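Local coordinates for cytolethal distending toxin protein B (Haemophilus ducreyi, PDB 1SR4), which is the DNase I-like subunit of a tripartite bacterial genotoxin and probably cleaves the DNA of host cells, causing DNA damage, cell-cycle arrest and apoptosis, at residues His113-Val118 and Ile151-Thr156. Sequence-based numbering, arbitrary orientation.
Sequences HSDSSV and IRNIFT
A small polar contact at the protein surface ties the loop that follows strand 108-112 to the flank of helix 147-159, through one hydrogen bond and one salt bridge made by consecutive helix residues. The side chain of Asn153 sets out from the helix toward the loop. With CG anti to its carbonyl carbon, its amide reaches the backbone of His113, and ND2 donates to His113 O at 2.7 Å. The bond is almost straight, 175° at the hydrogen, and the oxygen lies in the amide plane of Asn153, although the donor itself stands above the plane of the His113 carbonyl. The chain passes closest here, with the CA atoms of Ser114 and Asn153 6.5 Å apart.

In this DNase I-like fold, helix 147-159 packs its buried Ile151, Ile154 and Phe155 against strand 171-175 of the six-stranded sheet, while strand 108-112 is an outermost strand of that sheet.

Two residues after His113, Asp115 turns the end of its side chain to Arg152. The arginine leaves the helix with CG anti to the backbone N and bends at chi3 (51°), which swings the guanidinium round to the loop. Its NH2 donates to Asp115 OD1 at 2.6 Å in a bent, charged hydrogen bond, the salt bridge of the contact, and Asp115 OD2 also comes close, at 2.9 Å from the same NH2. The carboxylate sits at the guanidinium edge, the two planes 23° apart, yet the nitrogen approaches OD1 from above the carboxylate plane. On the helix, Arg152 NH1 also makes a weak bond to Asn153 OD1. Asp115 N donates to Ser149 OG, one turn before Asn153 on the same helix.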
loop_
_atom_site.group_PDB
_atom_site.type_symbol
_atom_site.label_atom_id
_atom_site.label_comp_id
_atom_site.label_asym_id
_atom_site.label_seq_id
_atom_site.Cartn_x
_atom_site.Cartn_y
_atom_site.Cartn_z
ATOM N N HIS B 113 20.322 13.096 -15.396
ATOM C CA HIS B 113 20.579 14.076 -14.349
ATOM C C HIS B 113 19.895 15.392 -14.643
ATOM O O HIS B 113 19.538 15.674 -15.793
ATOM C CB HIS B 113 22.085 14.327 -14.207
ATOM C CG HIS B 113 22.846 13.143 -13.703
ATOM N ND1 HIS B 113 23.280 12.129 -14.529
ATOM C CD2 HIS B 113 23.202 12.784 -12.445
ATOM C CE1 HIS B 113 23.867 11.194 -13.802
ATOM N NE2 HIS B 113 23.833 11.567 -12.534
ATOM N N SER B 114 19.705 16.193 -13.598
ATOM C CA SER B 114 19.115 17.517 -13.746
ATOM C C SER B 114 20.331 18.441 -13.940
ATOM O O SER B 114 21.450 17.951 -14.043
ATOM C CB SER B 114 18.344 17.892 -12.486
ATOM O OG SER B 114 19.145 17.698 -11.329
ATOM N N ASP B 115 20.118 19.753 -13.982
ATOM C CA ASP B 115 21.223 20.697 -14.167
ATOM C C ASP B 115 22.262 20.635 -13.050
ATOM O O ASP B 115 21.927 20.451 -11.879
ATOM C CB ASP B 115 20.711 22.141 -14.253
ATOM C CG ASP B 115 20.144 22.489 -15.621
ATOM O OD1 ASP B 115 20.375 21.725 -16.584
ATOM O OD2 ASP B 115 19.476 23.543 -15.733
ATOM N N SER B 116 23.528 20.803 -13.426
ATOM C CA SER B 116 24.617 20.800 -12.457
ATOM C C SER B 116 24.342 21.858 -11.400
ATOM O O SER B 116 23.927 22.970 -11.716
ATOM C CB SER B 116 25.953 21.106 -13.149
ATOM O OG SER B 116 26.376 20.005 -13.942
ATOM N N SER B 117 24.565 21.512 -10.142
ATOM C CA SER B 117 24.329 22.463 -9.059
ATOM C C SER B 117 25.075 21.971 -7.836
ATOM O O SER B 117 25.459 20.804 -7.781
ATOM C CB SER B 117 22.827 22.558 -8.752
ATOM O OG SER B 117 22.407 21.483 -7.927
ATOM N N VAL B 118 25.269 22.845 -6.849
ATOM C CA VAL B 118 25.987 22.448 -5.643
ATOM C C VAL B 118 25.095 21.654 -4.693
ATOM O O VAL B 118 25.544 21.214 -3.637
ATOM C CB VAL B 118 26.549 23.680 -4.900
ATOM C CG1 VAL B 118 27.518 24.446 -5.828
ATOM C CG2 VAL B 118 25.404 24.579 -4.446
ATOM N N ILE B 151 13.085 17.336 -15.941
ATOM C CA ILE B 151 12.085 17.049 -16.971
ATOM C C ILE B 151 12.621 17.471 -18.354
ATOM O O ILE B 151 12.503 16.726 -19.331
ATOM C CB ILE B 151 10.752 17.812 -16.687
ATOM C CG1 ILE B 151 10.176 17.388 -15.325
ATOM C CG2 ILE B 151 9.737 17.559 -17.815
ATOM C CD1 ILE B 151 10.020 15.919 -15.168
ATOM N N ARG B 152 13.207 18.666 -18.437
ATOM C CA ARG B 152 13.773 19.144 -19.696
ATOM C C ARG B 152 14.856 18.201 -20.218
ATOM O O ARG B 152 14.882 17.875 -21.411
ATOM C CB ARG B 152 14.348 20.562 -19.535
ATOM C CG ARG B 152 15.121 21.054 -20.775
ATOM C CD ARG B 152 15.678 22.464 -20.593
ATOM N NE ARG B 152 16.430 22.599 -19.347
ATOM C CZ ARG B 152 17.543 21.926 -19.066
ATOM N NH1 ARG B 152 18.040 21.073 -19.947
ATOM N NH2 ARG B 152 18.151 22.096 -17.899
ATOM N N ASN B 153 15.754 17.745 -19.347
ATOM C CA ASN B 153 16.810 16.849 -19.808
ATOM C C ASN B 153 16.233 15.515 -20.282
ATOM O O ASN B 153 16.743 14.912 -21.227
ATOM C CB ASN B 153 17.860 16.618 -18.718
ATOM C CG ASN B 153 18.762 17.828 -18.512
ATOM O OD1 ASN B 153 18.772 18.745 -19.326
ATOM N ND2 ASN B 153 19.531 17.826 -17.430
ATOM N N ILE B 154 15.175 15.045 -19.630
ATOM C CA ILE B 154 14.551 13.795 -20.052
ATOM C C ILE B 154 13.956 14.030 -21.440
ATOM O O ILE B 154 14.121 13.212 -22.344
ATOM C CB ILE B 154 13.439 13.351 -19.059
ATOM C CG1 ILE B 154 14.085 12.883 -17.743
ATOM C CG2 ILE B 154 12.582 12.242 -19.680
ATOM C CD1 ILE B 154 13.090 12.588 -16.639
ATOM N N PHE B 155 13.277 15.162 -21.606
ATOM C CA PHE B 155 12.667 15.512 -22.892
ATOM C C PHE B 155 13.696 15.519 -24.030
ATOM O O PHE B 155 13.510 14.861 -25.057
ATOM C CB PHE B 155 12.010 16.895 -22.808
ATOM C CG PHE B 155 11.447 17.387 -24.122
ATOM C CD1 PHE B 155 10.259 16.870 -24.625
ATOM C CD2 PHE B 155 12.120 18.356 -24.862
ATOM C CE1 PHE B 155 9.749 17.313 -25.852
ATOM C CE2 PHE B 155 11.622 18.803 -26.082
ATOM C CZ PHE B 155 10.436 18.282 -26.579
ATOM N N THR B 156 14.779 16.269 -23.853
ATOM C CA THR B 156 15.807 16.363 -24.886
ATOM C C THR B 156 16.450 15.009 -25.158
ATOM O O THR B 156 16.922 14.757 -26.263
ATOM C CB THR B 156 16.904 17.361 -24.494
ATOM O OG1 THR B 156 17.591 16.877 -23.339
ATOM C CG2 THR B 156 16.302 18.708 -24.157
#